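Local coordinates for phytochrome Response Regulator RcpA (Tolypothrix sp. PCC 7601, PDB 1K68), which probably relays signals from a cyanobacterial phytochrome, as a homodimeric CheY-like response regulator that carries a phosphorylated aspartate beside a magnesium ion, at residues Y43-G48 with K78-L83; A23-P28 with G127-W132; H102-D105 with N109-I112. All blocks are in the same frame, centred on the assembly; numbering follows the deposited sequence.

Three contacts in one receiver domain show how chemistry follows place in the fold. Contacts 1 and 2 are partly buried and lie on opposite sides of the chain's centre: contact 1 joins the end of helix 37-44 to the turn after helix 70-79, contact 2 the loop after helix 12-23 to the body of helix 118-135. Contact 3, between helix 97-105 and strand 110-113, is a surface contact by the exposure of its residues. Contact 1 combines a salt bridge with leucine packing, contact 2 relies on a glutamate and a water, and contact 3 on two tyrosines. Contact 3 meets both others: Lys-78 NZ probably hydrogen-bonds Asn-109 OD1 at 2.7 Å, while Ile-128 packs on Ile-112.

Contact 1 (Y43-G48 with K78-L83); sequences YLRQEG and KSDPTL
Leu-44 and Leu-83 mark the closest approach of the two backbones, with CA atoms 7.7 Å apart where the end of helix 37-44 faces the turn that follows helix 70-79. Their side chains make the apolar part of the contact: Leu-83 CD1 lies 4.0 Å from Leu-44 CB, and its other methyl, CD2, reaches back to 3.6 Å from Leu-44 O. Alongside this pair Arg-45 reaches across to Asp-80, which approaches from the opposite direction. The arginine chain runs extended from CG to NE (chi2 -171°), and Arg-45 NH1 donates to Asp-80 OD2 at 2.7 Å in a nearly straight bond of 166°. The oxygen sits close to the guanidinium plane, while the nitrogen meets it from above the carboxylate plane; the two planes are 47° apart, and a single bond through NH1 makes the bridge. Arg-45 NH1 also passes 4.1 Å from Leu-83 CD1. Gln-46, with positive phi, is the C-prime residue of the Schellman motif that ends helix 37-44. Leu-44 and Leu-83 both also touch Ile-77, so the contact ties together neighbouring helix ends on one face of the five-stranded parallel sheet of the CheY-like (beta/alpha)5 fold.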
loop_
_atom_site.group_PDB
_atom_site.type_symbol
_atom_site.label_atom_id
_atom_site.label_comp_id
_atom_site.label_asym_id
_atom_site.label_seq_id
_atom_site.Cartn_x
_atom_site.Cartn_y
_atom_site.Cartn_z
ATOM N N TYR A 43 10.475 -12.599 20.078
ATOM C CA TYR A 43 10.955 -11.229 19.940
ATOM C C TYR A 43 10.724 -10.426 21.218
ATOM O O TYR A 43 11.621 -9.721 21.688
ATOM C CB TYR A 43 10.245 -10.543 18.762
ATOM C CG TYR A 43 10.796 -9.181 18.394
ATOM C CD1 TYR A 43 11.659 -9.023 17.309
ATOM C CD2 TYR A 43 10.462 -8.050 19.138
ATOM C CE1 TYR A 43 12.175 -7.769 16.976
ATOM C CE2 TYR A 43 10.973 -6.796 18.814
ATOM C CZ TYR A 43 11.827 -6.663 17.735
ATOM O OH TYR A 43 12.335 -5.422 17.428
ATOM N N LEU A 44 9.523 -10.530 21.784
ATOM C CA LEU A 44 9.197 -9.782 22.995
ATOM C C LEU A 44 9.970 -10.266 24.221
ATOM O O LEU A 44 10.264 -9.482 25.119
ATOM C CB LEU A 44 7.691 -9.837 23.259
ATOM C CG LEU A 44 6.838 -9.148 22.184
ATOM C CD1 LEU A 44 5.346 -9.407 22.434
ATOM C CD2 LEU A 44 7.137 -7.658 22.189
ATOM N N ARG A 45 10.300 -11.553 24.262
ATOM C CA ARG A 45 11.059 -12.078 25.391
ATOM C C ARG A 45 12.549 -12.014 25.084
ATOM O O ARG A 45 13.367 -12.556 25.828
ATOM C CB ARG A 45 10.659 -13.520 25.705
ATOM C CG ARG A 45 9.261 -13.687 26.281
ATOM C CD ARG A 45 9.060 -15.110 26.759
ATOM N NE ARG A 45 7.686 -15.384 27.174
ATOM C CZ ARG A 45 7.049 -14.742 28.147
ATOM N NH1 ARG A 45 7.660 -13.775 28.821
ATOM N NH2 ARG A 45 5.801 -15.073 28.449
ATOM N N GLN A 46 12.897 -11.345 23.988
ATOM C CA GLN A 46 14.292 -11.202 23.584
ATOM C C GLN A 46 15.025 -12.539 23.651
ATOM O O GLN A 46 16.085 -12.644 24.266
ATOM C CB GLN A 46 14.994 -10.183 24.488
ATOM C CG GLN A 46 14.515 -8.753 24.310
ATOM C CD GLN A 46 15.038 -7.822 25.388
ATOM O OE1 GLN A 46 14.880 -6.607 25.306
ATOM N NE2 GLN A 46 15.656 -8.393 26.410
ATOM N N GLU A 47 14.453 -13.552 23.012
ATOM C CA GLU A 47 15.032 -14.887 22.998
ATOM C C GLU A 47 15.704 -15.203 21.669
ATOM O O GLU A 47 15.118 -15.003 20.605
ATOM C CB GLU A 47 13.945 -15.929 23.280
ATOM C CG GLU A 47 13.299 -15.791 24.645
ATOM C CD GLU A 47 12.189 -16.798 24.879
ATOM O OE1 GLU A 47 11.662 -16.846 26.009
ATOM O OE2 GLU A 47 11.841 -17.541 23.939
ATOM N N GLY A 48 16.935 -15.700 21.737
ATOM C CA GLY A 48 17.667 -16.048 20.531
ATOM C C GLY A 48 18.185 -14.854 19.751
ATOM O O GLY A 48 18.719 -13.902 20.330
ATOM N N LYS A 78 -0.011 -9.892 28.522
ATOM C CA LYS A 78 -0.664 -9.193 29.630
ATOM C C LYS A 78 -0.586 -9.903 30.975
ATOM O O LYS A 78 -1.023 -9.370 31.989
ATOM C CB LYS A 78 -2.127 -8.899 29.282
ATOM C CG LYS A 78 -2.287 -7.865 28.181
ATOM C CD LYS A 78 -1.804 -6.479 28.632
ATOM C CE LYS A 78 -1.768 -5.520 27.450
ATOM N NZ LYS A 78 -1.317 -4.153 27.813
ATOM N N SER A 79 -0.023 -11.103 30.983
ATOM C CA SER A 79 0.124 -11.858 32.219
ATOM C C SER A 79 1.580 -11.770 32.687
ATOM O O SER A 79 1.889 -12.016 33.849
ATOM C CB SER A 79 -0.268 -13.324 31.990
ATOM O OG SER A 79 -0.348 -14.033 33.217
ATOM N N ASP A 80 2.470 -11.413 31.770
ATOM C CA ASP A 80 3.889 -11.296 32.080
ATOM C C ASP A 80 4.166 -10.053 32.929
ATOM O O ASP A 80 3.758 -8.941 32.582
ATOM C CB ASP A 80 4.695 -11.256 30.784
ATOM C CG ASP A 80 6.187 -11.346 31.021
ATOM O OD1 ASP A 80 6.808 -10.301 31.285
ATOM O OD2 ASP A 80 6.731 -12.470 30.957
ATOM N N PRO A 81 4.871 -10.230 34.059
ATOM C CA PRO A 81 5.194 -9.118 34.956
ATOM C C PRO A 81 5.803 -7.889 34.294
ATOM O O PRO A 81 5.566 -6.769 34.743
ATOM C CB PRO A 81 6.138 -9.760 35.971
ATOM C CG PRO A 81 5.589 -11.150 36.078
ATOM C CD PRO A 81 5.352 -11.506 34.619
ATOM N N THR A 82 6.575 -8.082 33.230
ATOM C CA THR A 82 7.200 -6.941 32.565
ATOM C C THR A 82 6.583 -6.493 31.240
ATOM O O THR A 82 6.559 -5.301 30.947
ATOM C CB THR A 82 8.701 -7.187 32.312
ATOM O OG1 THR A 82 9.258 -6.041 31.656
ATOM C CG2 THR A 82 8.911 -8.405 31.428
ATOM N N LEU A 83 6.090 -7.434 30.441
ATOM C CA LEU A 83 5.515 -7.088 29.144
ATOM C C LEU A 83 4.094 -6.553 29.236
ATOM O O LEU A 83 3.610 -5.897 28.313
ATOM C CB LEU A 83 5.519 -8.312 28.222
ATOM C CG LEU A 83 6.859 -9.010 27.983
ATOM C CD1 LEU A 83 6.636 -10.230 27.134
ATOM C CD2 LEU A 83 7.834 -8.057 27.316
#

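Contact 2 (A23-P28 with G127-W132)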
loop_
_atom_site.group_PDB
_atom_site.type_symbol
_atom_site.label_atom_id
_atom_site.label_comp_id
_atom_site.label_asym_id
_atom_site.label_seq_id
_atom_site.Cartn_x
_atom_site.Cartn_y
_atom_site.Cartn_z
ATOM N N ALA A 23 3.886 5.115 7.955
ATOM C CA ALA A 23 4.995 5.829 7.330
ATOM C C ALA A 23 4.639 7.289 7.087
ATOM O O ALA A 23 5.523 8.142 7.004
ATOM C CB ALA A 23 5.382 5.159 6.012
ATOM N N ASN A 24 3.346 7.576 6.975
ATOM C CA ASN A 24 2.899 8.944 6.739
ATOM C C ASN A 24 2.593 9.678 8.034
ATOM O O ASN A 24 1.720 10.542 8.080
ATOM C CB ASN A 24 1.667 8.954 5.834
ATOM C CG ASN A 24 1.984 8.516 4.420
ATOM O OD1 ASN A 24 2.878 9.065 3.774
ATOM N ND2 ASN A 24 1.252 7.522 3.930
ATOM N N SER A 25 3.324 9.325 9.085
ATOM C CA SER A 25 3.148 9.952 10.387
ATOM C C SER A 25 3.872 11.295 10.416
ATOM O O SER A 25 4.768 11.543 9.611
ATOM C CB SER A 25 3.698 9.037 11.483
ATOM O OG SER A 25 5.032 8.647 11.202
ATOM N N THR A 26 3.478 12.161 11.345
ATOM C CA THR A 26 4.096 13.478 11.473
ATOM C C THR A 26 5.445 13.367 12.176
ATOM O O THR A 26 6.213 14.326 12.226
ATOM C CB THR A 26 3.201 14.441 12.275
ATOM O OG1 THR A 26 3.085 13.974 13.624
ATOM C CG2 THR A 26 1.811 14.519 11.651
ATOM N N VAL A 27 5.722 12.188 12.719
ATOM C CA VAL A 27 6.977 11.926 13.414
ATOM C C VAL A 27 7.428 10.516 13.062
ATOM O O VAL A 27 6.707 9.556 13.311
ATOM C CB VAL A 27 6.805 12.008 14.942
ATOM C CG1 VAL A 27 8.138 11.752 15.626
ATOM C CG2 VAL A 27 6.254 13.367 15.331
ATOM N N PRO A 28 8.628 10.372 12.475
ATOM C CA PRO A 28 9.166 9.062 12.089
ATOM C C PRO A 28 9.167 8.034 13.225
ATOM O O PRO A 28 9.515 8.351 14.366
ATOM C CB PRO A 28 10.578 9.400 11.614
ATOM C CG PRO A 28 10.410 10.768 11.040
ATOM C CD PRO A 28 9.553 11.450 12.084
ATOM N N GLY A 127 -5.445 6.881 12.752
ATOM C CA GLY A 127 -6.014 7.262 14.031
ATOM C C GLY A 127 -5.265 6.576 15.160
ATOM O O GLY A 127 -5.035 7.161 16.217
ATOM N N ILE A 128 -4.882 5.327 14.933
ATOM C CA ILE A 128 -4.142 4.580 15.936
ATOM C C ILE A 128 -2.819 5.287 16.216
ATOM O O ILE A 128 -2.465 5.534 17.367
ATOM C CB ILE A 128 -3.872 3.144 15.455
ATOM C CG1 ILE A 128 -5.187 2.365 15.406
ATOM C CG2 ILE A 128 -2.876 2.443 16.383
ATOM C CD1 ILE A 128 -5.056 1.005 14.781
ATOM N N GLU A 129 -2.101 5.630 15.155
ATOM C CA GLU A 129 -0.814 6.299 15.286
ATOM C C GLU A 129 -0.949 7.640 16.017
ATOM O O GLU A 129 -0.261 7.888 17.010
ATOM C CB GLU A 129 -0.195 6.490 13.895
ATOM C CG GLU A 129 1.245 6.941 13.907
ATOM C CD GLU A 129 1.391 8.449 13.951
ATOM O OE1 GLU A 129 2.480 8.920 14.345
ATOM O OE2 GLU A 129 0.427 9.159 13.580
ATOM N N GLU A 130 -1.858 8.484 15.541
ATOM C CA GLU A 130 -2.086 9.798 16.137
ATOM C C GLU A 130 -2.435 9.745 17.622
ATOM O O GLU A 130 -1.919 10.538 18.409
ATOM C CB GLU A 130 -3.186 10.533 15.375
ATOM N N PHE A 131 -3.299 8.813 18.013
ATOM C CA PHE A 131 -3.698 8.717 19.412
ATOM C C PHE A 131 -2.664 8.085 20.333
ATOM O O PHE A 131 -2.377 8.608 21.398
ATOM C CB PHE A 131 -5.010 7.940 19.553
ATOM C CG PHE A 131 -5.487 7.829 20.975
ATOM C CD1 PHE A 131 -6.160 8.886 21.581
ATOM C CD2 PHE A 131 -5.193 6.702 21.733
ATOM C CE1 PHE A 131 -6.529 8.826 22.925
ATOM C CE2 PHE A 131 -5.556 6.627 23.074
ATOM C CZ PHE A 131 -6.225 7.693 23.676
ATOM N N TRP A 132 -2.103 6.955 19.930
ATOM C CA TRP A 132 -1.133 6.271 20.770
ATOM C C TRP A 132 0.285 6.806 20.713
ATOM O O TRP A 132 0.981 6.811 21.720
ATOM C CB TRP A 132 -1.119 4.780 20.443
ATOM C CG TRP A 132 -2.402 4.139 20.779
ATOM C CD1 TRP A 132 -3.485 3.991 19.964
ATOM C CD2 TRP A 132 -2.783 3.631 22.059
ATOM N NE1 TRP A 132 -4.520 3.421 20.659
ATOM C CE2 TRP A 132 -4.119 3.193 21.940
ATOM C CE3 TRP A 132 -2.127 3.510 23.285
ATOM C CZ2 TRP A 132 -4.809 2.637 23.019
ATOM C CZ3 TRP A 132 -2.817 2.959 24.356
ATOM C CH2 TRP A 132 -4.146 2.530 24.213
HETATM O O HOH W 1 3.800 11.464 14.479
#
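Glu-129 points its carboxylate at Ser-25, and the meeting is carbon to oxygen: Ser-25 CB lies 3.1 Å from Glu-129 OE1 and 3.9 Å from Glu-129 OE2, so the methylene group sits nearer one oxygen than the other. The serine hydroxyl is turned from the acid, with Ser-25 OG 4.1 Å from Glu-129 OE1. With chi1 at 53°, OG is placed between the backbone N and carbonyl carbon of its own residue, close to the backbone carbonyls of Leu-22 and Val-27. Glu-129 leaves helix 118-135 with CG opposite its backbone N (chi1 -169°) and then bends sharply at chi2 (-88°), which brings the carboxylate to the turn. In the receiver fold this turn links helix 12-23 to strand 30-34, and the last helix packs on the same side of the sheet as the first; Asn-24 O, bonded to Lys-126 NZ, adds a second link between them. The polar end of the glutamate has its main partner in His-29, whose NE2 is hydrogen-bonded to OE1. A water donates to Glu-129 OE1 at 2.9 Å and is bonded, at 2.7 Å, to Thr-26 OG1. Replacing Glu-129 by alanine would remove this shared acceptor and is likely to leave His-29 NE2 without its mate and the water less firmly held between Thr-26 and the helix.

Contact 3 (H102-D105 with N109-I112); sequences HSYD and NCYI
Tyr-104 reaches from helix 97-105 to Tyr-111 on strand 110-113, within the beta-alpha-beta unit formed by strand 88-92, that helix and this strand. Its OH accepts a hydrogen bond from Tyr-111 N at 2.9 Å, bent to 144°. The ring leans on the same residue, with Tyr-104 CE1 only 3.4 Å from Tyr-111 CB, while Tyr-104 OH passes 4.0 Å from Cys-110 SG. One helix residue earlier, Ser-103 meets the Tyr-111 ring at its edge: OG is 3.6 Å from CE1, and Ser-103 CB is equally far from CD1. Tyr-111 swings its ring toward the helix by setting CG opposite its own backbone N (chi1 -170°). In the next shell, Cys-110 and Ile-112 pair with strand 88-92, whereas Tyr-111 N points to the other side, along the outer edge of the sheet as counted within this chain; the phenol thus satisfies an edge-strand amide. Ser-103 OG is bonded to Asp-99 O, which fixes the serine, and Tyr-111 OH is bonded to Ser-94 O. Tyr-111 probably corresponds to the switch aromatic of CheY-like receivers, and its bond to Ser-94 is consistent with the inward position of the activated state. Behind the strand's start, Asn-109 OD1, besides its probable bond to Lys-78, accepts a hydrogen bond from Val-88 N.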
loop_
_atom_site.group_PDB
_atom_site.type_symbol
_atom_site.label_atom_id
_atom_site.label_comp_id
_atom_site.label_asym_id
_atom_site.label_seq_id
_atom_site.Cartn_x
_atom_site.Cartn_y
_atom_site.Cartn_z
ATOM N N HIS A 102 -13.336 -11.628 25.067
ATOM C CA HIS A 102 -12.140 -12.257 25.608
ATOM C C HIS A 102 -10.935 -11.323 25.584
ATOM O O HIS A 102 -10.188 -11.241 26.554
ATOM C CB HIS A 102 -11.838 -13.548 24.843
ATOM C CG HIS A 102 -10.861 -14.448 25.535
ATOM N ND1 HIS A 102 -11.006 -14.833 26.850
ATOM C CD2 HIS A 102 -9.742 -15.067 25.082
ATOM C CE1 HIS A 102 -10.019 -15.653 27.179
ATOM N NE2 HIS A 102 -9.240 -15.809 26.125
ATOM N N SER A 103 -10.748 -10.603 24.484
ATOM C CA SER A 103 -9.611 -9.696 24.384
ATOM C C SER A 103 -9.634 -8.637 25.479
ATOM O O SER A 103 -8.618 -8.371 26.119
ATOM C CB SER A 103 -9.582 -9.027 23.009
ATOM O OG SER A 103 -9.344 -9.982 21.988
ATOM N N TYR A 104 -10.785 -8.022 25.717
ATOM C CA TYR A 104 -10.818 -7.008 26.753
ATOM C C TYR A 104 -10.653 -7.651 28.119
ATOM O O TYR A 104 -10.004 -7.093 29.001
ATOM C CB TYR A 104 -12.111 -6.186 26.683
ATOM C CG TYR A 104 -12.044 -5.079 25.650
ATOM C CD1 TYR A 104 -12.693 -5.199 24.419
ATOM C CD2 TYR A 104 -11.295 -3.919 25.892
ATOM C CE1 TYR A 104 -12.594 -4.191 23.449
ATOM C CE2 TYR A 104 -11.189 -2.908 24.931
ATOM C CZ TYR A 104 -11.845 -3.054 23.716
ATOM O OH TYR A 104 -11.762 -2.063 22.772
ATOM N N ASP A 105 -11.215 -8.844 28.284
ATOM C CA ASP A 105 -11.115 -9.543 29.554
ATOM C C ASP A 105 -9.663 -9.897 29.871
ATOM O O ASP A 105 -9.281 -9.959 31.039
ATOM C CB ASP A 105 -11.970 -10.806 29.519
ATOM C CG ASP A 105 -12.383 -11.257 30.897
ATOM O OD1 ASP A 105 -13.058 -10.475 31.604
ATOM O OD2 ASP A 105 -12.032 -12.394 31.274
ATOM N N ASN A 109 -5.487 -3.368 25.533
ATOM C CA ASN A 109 -5.736 -1.947 25.760
ATOM C C ASN A 109 -6.894 -1.486 24.882
ATOM O O ASN A 109 -7.723 -0.691 25.309
ATOM C CB ASN A 109 -4.499 -1.104 25.448
ATOM C CG ASN A 109 -3.311 -1.446 26.339
ATOM O OD1 ASN A 109 -2.774 -2.542 26.260
ATOM N ND2 ASN A 109 -2.908 -0.506 27.195
ATOM N N CYS A 110 -6.947 -2.000 23.658
ATOM C CA CYS A 110 -7.998 -1.624 22.726
ATOM C C CYS A 110 -8.188 -2.662 21.632
ATOM O O CYS A 110 -7.239 -3.362 21.239
ATOM C CB CYS A 110 -7.670 -0.274 22.080
ATOM S SG CYS A 110 -9.055 0.422 21.158
ATOM N N TYR A 111 -9.418 -2.752 21.128
ATOM C CA TYR A 111 -9.745 -3.699 20.064
ATOM C C TYR A 111 -10.303 -2.929 18.870
ATOM O O TYR A 111 -11.226 -2.121 19.012
ATOM C CB TYR A 111 -10.778 -4.710 20.579
ATOM C CG TYR A 111 -11.054 -5.899 19.680
ATOM C CD1 TYR A 111 -10.667 -7.189 20.061
ATOM C CD2 TYR A 111 -11.768 -5.752 18.487
ATOM C CE1 TYR A 111 -10.996 -8.304 19.284
ATOM C CE2 TYR A 111 -12.094 -6.857 17.700
ATOM C CZ TYR A 111 -11.711 -8.128 18.109
ATOM O OH TYR A 111 -12.069 -9.225 17.364
ATOM N N ILE A 112 -9.740 -3.171 17.692
ATOM C CA ILE A 112 -10.204 -2.490 16.490
ATOM C C ILE A 112 -10.402 -3.495 15.366
ATOM O O ILE A 112 -9.555 -4.354 15.129
ATOM C CB ILE A 112 -9.198 -1.409 16.021
ATOM C CG1 ILE A 112 -9.023 -0.349 17.111
ATOM C CG2 ILE A 112 -9.699 -0.763 14.734
ATOM C CD1 ILE A 112 -7.958 0.657 16.811
#